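Homoserine O-acetyltransferase (PDB 3I1I) probably transfers an acetyl group from acetyl-CoA to the side-chain hydroxyl of L-homoserine. Local coordinates at residues Met226-Ala231 / His235-Thr240; Ser245-Pro250 / Leu257-Lys262. One frame throughout, in Å; residues are numbered along the deposited sequence.

Contacts 1 and 2 follow one another along the chain, their centres about 17 Å apart, and lie on the same side of the chain's centre. Contact 1 is buried and joins helix 217-228 and the turn that follows Phe-228 to helix 234-240. Contact 2 ties a loop to the start of helix 259-270; its centre is about 34 Å from the chain's centre, against 19 Å for contact 1, and it is only partly buried. That helix links them, since Ile-264 and Leu-267 touch side chains of contact 1. The chemistry differs accordingly: a tyrosine hydrogen-bonded to the turn among apolar groups in contact 1, a carboxylate at a helix N-terminus in contact 2. Both reach the second subunit.

Contact 1: residues Met226-Ala231 / His235-Thr240; sequences MMFMNA and HFYETT
A type I turn runs from Phe-228 to Ala-231, and across from it the backbone of helix 234-240 comes nearest at Met-229 and Tyr-237, whose CA atoms are 8.0 Å apart. Tyr-237 bridges that gap. With its CG beside the backbone N (chi1 -52°), the ring reaches into the turn, and its OH donates to Phe-228 O over 2.6 Å, in the carbonyl plane and on a lone pair. The same oxygen takes the turn's own bond from Ala-231 N at 3.1 Å, so two donors hold this carbonyl. The phenol oxygen is also hydrogen-bonded to Phe-232 N, just past the turn.

Met-229, a selenomethionine, folds back over the tyrosine. Bends at chi2 and chi3 (-54° and -58°) bring its methyl over one ring face, with CE 3.8 Å from the centroid of the Tyr-237 ring in a CH-pi contact, while SE makes an oblique Met-aromatic contact. Phe-236 CD2 lies over the opposite face, offset toward the rim. Phe-228 closes the ring's edge: its CE2 sits in the tyrosine plane, 4.0 Å from Tyr-237 CE1. Asn-191 of the second subunit meets Met-229 and Asn-230.

Both segments belong to the helical region inserted between strands 174-178 and 309-313, as in the cap of alpha/beta hydrolases. Ala-231 is backbone-bonded to Met-352, next to His-351 of a probable Ser-His-Asp triad. Side chains of helix 259-270 cover Phe-228 (Leu-267, Thr-268) and Met-229 (Ile-264), and helix 186-202 packs against Met-226, Met-227 and Asn-230.

Contact 2: residues Ser245-Pro250 / Leu257-Lys262; sequences SIEVEP and LTSFEK
Ser-259 N donates to the syn lone pair of Glu-247 OE2 over 2.9 Å, with 147° at the hydrogen. Glu-247 stretches out beyond CG and so presents its carboxylate to the first turn of helix 259-270. A negative group here faces the positive end of the helix dipole, which would probably favour its charged form. Lys-262 NZ, 5.3 Å from Glu-247 OE1, adds an opposite charge nearby without touching.

The helix end that the glutamate meets is closed by a capping box, with Thr-258 as N-cap. Glu-261 OE1 is gripped twice by Thr-258, from the backbone N at 2.9 Å and from OG1 at 3.1 Å, both on the anti side of the carboxylate and somewhat out of its plane. The bond from Thr-258 N is nearly straight, 171° at the hydrogen. In return Thr-258 OG1 accepts from Glu-261 N at 3.2 Å. Reaching both groups depends on the threonine's first torsion (chi1 63°), which sets OG1 between its backbone N and carbonyl carbon and also brings it over the centre of one face of the Phe-260 ring.

Pro-250 adds an apolar touch, its CB 3.9 Å from Thr-258 CG2. Separately, Pro-250 CG comes within van der Waals range of a carbonyl, 3.6 Å from Leu-257 O. Asn-244 OD1 accepts from the N of both Ile-246 and Glu-247, holding the backbone from which the glutamate extends. At the interface with the second subunit, Ser-245 OG is hydrogen-bonded to Asp-291 of that subunit, and Phe-260 packs on Ile-186 of the same neighbour.

Contact 1: residues Met226-Ala231 / His235-Thr240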
# COMPACT_ATOMS: atom_id res chain seq x y z
N MSE A 226 2.49 -0.55 -5.67
CA MSE A 226 2.24 0.85 -5.26
C MSE A 226 3.02 1.83 -6.10
O MSE A 226 2.50 2.84 -6.48
CB MSE A 226 2.63 1.10 -3.80
CG MSE A 226 1.77 0.35 -2.79
SE MSE A 226 2.72 0.33 -1.10
CE MSE A 226 1.54 -0.83 -0.12
N MSE A 227 4.28 1.54 -6.40
CA MSE A 227 5.04 2.45 -7.26
C MSE A 227 4.47 2.43 -8.70
O MSE A 227 4.24 3.48 -9.30
CB MSE A 227 6.52 2.08 -7.26
CG MSE A 227 7.43 3.20 -7.66
SE MSE A 227 9.32 2.73 -7.38
CE MSE A 227 9.49 1.45 -8.82
N PHE A 228 4.24 1.23 -9.22
CA PHE A 228 3.73 1.07 -10.59
C PHE A 228 2.41 1.81 -10.80
O PHE A 228 2.20 2.44 -11.82
CB PHE A 228 3.54 -0.44 -10.88
CG PHE A 228 3.01 -0.71 -12.24
CD1 PHE A 228 3.86 -0.71 -13.34
CD2 PHE A 228 1.66 -0.91 -12.43
CE1 PHE A 228 3.37 -0.91 -14.64
CE2 PHE A 228 1.13 -1.13 -13.75
CZ PHE A 228 1.99 -1.13 -14.85
N MSE A 229 1.51 1.70 -9.84
CA MSE A 229 0.23 2.38 -9.95
C MSE A 229 0.29 3.91 -9.83
O MSE A 229 -0.72 4.54 -10.03
CB MSE A 229 -0.81 1.86 -8.95
CG MSE A 229 -1.15 0.40 -9.09
SE MSE A 229 -1.72 -0.09 -10.87
CE MSE A 229 -3.27 1.14 -11.07
N ASN A 230 1.45 4.51 -9.56
CA ASN A 230 1.57 5.97 -9.68
C ASN A 230 2.52 6.43 -10.78
O ASN A 230 2.75 7.65 -10.96
CB ASN A 230 1.97 6.56 -8.33
CG ASN A 230 0.83 6.52 -7.33
OD1 ASN A 230 -0.18 7.27 -7.47
ND2 ASN A 230 0.93 5.56 -6.35
N ALA A 231 3.03 5.46 -11.53
CA ALA A 231 4.06 5.74 -12.53
C ALA A 231 3.50 6.35 -13.81
O ALA A 231 4.26 6.95 -14.55
CB ALA A 231 4.90 4.48 -12.84
N HIS A 235 -5.47 7.70 -16.72
CA HIS A 235 -6.11 7.21 -17.89
C HIS A 235 -5.31 6.11 -18.59
O HIS A 235 -5.87 5.27 -19.29
CB HIS A 235 -6.40 8.35 -18.86
CG HIS A 235 -7.45 8.00 -19.85
ND1 HIS A 235 -7.24 8.05 -21.21
CD2 HIS A 235 -8.71 7.53 -19.68
CE1 HIS A 235 -8.34 7.66 -21.83
NE2 HIS A 235 -9.25 7.34 -20.93
N PHE A 236 -4.00 6.11 -18.39
CA PHE A 236 -3.19 5.02 -18.89
C PHE A 236 -3.70 3.69 -18.36
O PHE A 236 -3.79 2.75 -19.14
CB PHE A 236 -1.72 5.19 -18.54
CG PHE A 236 -0.85 4.03 -18.95
CD1 PHE A 236 -0.31 3.97 -20.21
CD2 PHE A 236 -0.62 2.98 -18.06
CE1 PHE A 236 0.51 2.89 -20.59
CE2 PHE A 236 0.16 1.90 -18.42
CZ PHE A 236 0.75 1.84 -19.70
N TYR A 237 -4.00 3.60 -17.07
CA TYR A 237 -4.42 2.29 -16.50
C TYR A 237 -5.83 1.90 -16.97
O TYR A 237 -6.14 0.71 -17.14
CB TYR A 237 -4.38 2.31 -14.97
CG TYR A 237 -3.06 2.79 -14.40
CD1 TYR A 237 -2.00 1.92 -14.22
CD2 TYR A 237 -2.87 4.12 -14.05
CE1 TYR A 237 -0.80 2.35 -13.70
CE2 TYR A 237 -1.68 4.57 -13.55
CZ TYR A 237 -0.64 3.68 -13.37
OH TYR A 237 0.55 4.09 -12.85
N GLU A 238 -6.68 2.91 -17.16
CA GLU A 238 -8.05 2.73 -17.57
C GLU A 238 -8.14 2.12 -18.97
O GLU A 238 -8.96 1.21 -19.19
CB GLU A 238 -8.80 4.07 -17.52
CG GLU A 238 -10.28 3.94 -17.44
CD GLU A 238 -10.81 3.38 -16.07
OE1 GLU A 238 -10.14 3.54 -15.02
OE2 GLU A 238 -11.92 2.77 -16.07
N THR A 239 -7.29 2.59 -19.89
CA THR A 239 -7.24 2.03 -21.24
C THR A 239 -6.29 0.85 -21.42
O THR A 239 -6.52 0.03 -22.28
CB THR A 239 -6.88 3.10 -22.28
OG1 THR A 239 -5.59 3.63 -21.95
CG2 THR A 239 -7.94 4.23 -22.24
N THR A 240 -5.25 0.72 -20.63
CA THR A 240 -4.31 -0.40 -20.84
C THR A 240 -4.74 -1.70 -20.15
O THR A 240 -4.46 -2.79 -20.66
CB THR A 240 -2.86 -0.02 -20.37
OG1 THR A 240 -2.47 1.18 -21.04
CG2 THR A 240 -1.82 -1.13 -20.67

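Contact 2: residues Ser245-Pro250 / Leu257-Lys262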
# COMPACT_ATOMS: atom_id res chain seq x y z
N SER A 245 -16.58 -5.96 -17.98
CA SER A 245 -17.89 -5.82 -17.37
C SER A 245 -18.78 -7.05 -17.51
O SER A 245 -19.95 -7.00 -17.14
CB SER A 245 -18.60 -4.61 -17.95
OG SER A 245 -17.86 -3.45 -17.69
N ILE A 246 -18.22 -8.15 -17.99
CA ILE A 246 -18.96 -9.37 -18.21
C ILE A 246 -18.53 -10.42 -17.21
O ILE A 246 -19.37 -11.03 -16.64
CB ILE A 246 -18.76 -9.87 -19.67
CG1 ILE A 246 -19.26 -8.82 -20.66
CG2 ILE A 246 -19.48 -11.20 -19.90
CD1 ILE A 246 -20.72 -8.42 -20.48
N GLU A 247 -17.25 -10.64 -16.96
CA GLU A 247 -16.82 -11.72 -16.06
C GLU A 247 -17.56 -11.67 -14.70
O GLU A 247 -17.73 -10.58 -14.11
CB GLU A 247 -15.30 -11.74 -15.87
CG GLU A 247 -14.74 -10.51 -15.15
CD GLU A 247 -13.22 -10.51 -14.95
OE1 GLU A 247 -12.54 -11.55 -15.22
OE2 GLU A 247 -12.72 -9.45 -14.49
N VAL A 248 -18.05 -12.84 -14.25
CA VAL A 248 -18.82 -12.96 -13.02
C VAL A 248 -17.99 -13.48 -11.85
O VAL A 248 -18.33 -13.27 -10.71
CB VAL A 248 -20.07 -13.89 -13.22
CG1 VAL A 248 -20.99 -13.36 -14.37
CG2 VAL A 248 -19.65 -15.35 -13.42
N GLU A 249 -16.88 -14.14 -12.10
CA GLU A 249 -16.19 -14.84 -11.00
C GLU A 249 -15.66 -13.89 -9.93
O GLU A 249 -15.76 -14.18 -8.74
CB GLU A 249 -15.07 -15.77 -11.49
CG GLU A 249 -14.32 -16.52 -10.39
CD GLU A 249 -15.23 -17.32 -9.44
OE1 GLU A 249 -14.86 -17.46 -8.25
OE2 GLU A 249 -16.30 -17.80 -9.89
N PRO A 250 -15.14 -12.70 -10.30
CA PRO A 250 -14.75 -11.76 -9.22
C PRO A 250 -15.88 -11.38 -8.21
O PRO A 250 -15.59 -11.02 -7.07
CB PRO A 250 -14.30 -10.50 -9.99
CG PRO A 250 -13.88 -11.06 -11.38
CD PRO A 250 -14.92 -12.12 -11.64
N LEU A 257 -9.80 -12.63 -8.42
CA LEU A 257 -9.29 -11.39 -9.01
C LEU A 257 -10.02 -11.04 -10.29
O LEU A 257 -10.44 -11.92 -11.05
CB LEU A 257 -7.79 -11.52 -9.27
CG LEU A 257 -6.94 -11.89 -8.06
CD1 LEU A 257 -5.53 -12.24 -8.53
CD2 LEU A 257 -6.89 -10.75 -7.01
N THR A 258 -10.17 -9.74 -10.53
CA THR A 258 -10.61 -9.22 -11.82
C THR A 258 -9.50 -9.41 -12.84
O THR A 258 -8.34 -9.72 -12.49
CB THR A 258 -10.96 -7.69 -11.76
OG1 THR A 258 -9.77 -6.93 -11.42
CG2 THR A 258 -12.09 -7.41 -10.80
N SER A 259 -9.82 -9.22 -14.10
CA SER A 259 -8.82 -9.44 -15.13
C SER A 259 -7.78 -8.33 -15.07
O SER A 259 -6.63 -8.58 -15.36
CB SER A 259 -9.46 -9.49 -16.51
OG SER A 259 -10.14 -8.29 -16.79
N PHE A 260 -8.17 -7.11 -14.71
CA PHE A 260 -7.15 -6.06 -14.57
C PHE A 260 -6.20 -6.38 -13.42
O PHE A 260 -4.99 -6.20 -13.58
CB PHE A 260 -7.69 -4.63 -14.53
CG PHE A 260 -8.63 -4.33 -13.40
CD1 PHE A 260 -8.15 -3.94 -12.17
CD2 PHE A 260 -10.01 -4.39 -13.59
CE1 PHE A 260 -9.04 -3.66 -11.10
CE2 PHE A 260 -10.92 -4.12 -12.55
CZ PHE A 260 -10.42 -3.74 -11.29
N GLU A 261 -6.72 -6.94 -12.31
CA GLU A 261 -5.85 -7.31 -11.21
C GLU A 261 -4.84 -8.38 -11.64
O GLU A 261 -3.66 -8.32 -11.25
CB GLU A 261 -6.64 -7.79 -10.01
CG GLU A 261 -7.32 -6.69 -9.20
CD GLU A 261 -8.25 -7.25 -8.13
OE1 GLU A 261 -9.31 -7.83 -8.47
OE2 GLU A 261 -7.92 -7.08 -6.93
N LYS A 262 -5.30 -9.35 -12.45
CA LYS A 262 -4.44 -10.39 -12.99
C LYS A 262 -3.34 -9.85 -13.90
O LYS A 262 -2.18 -10.21 -13.73
CB LYS A 262 -5.25 -11.40 -13.79
CG LYS A 262 -5.97 -12.40 -12.92
CD LYS A 262 -6.91 -13.29 -13.70
CE LYS A 262 -7.74 -14.12 -12.73
NZ LYS A 262 -8.84 -14.88 -13.45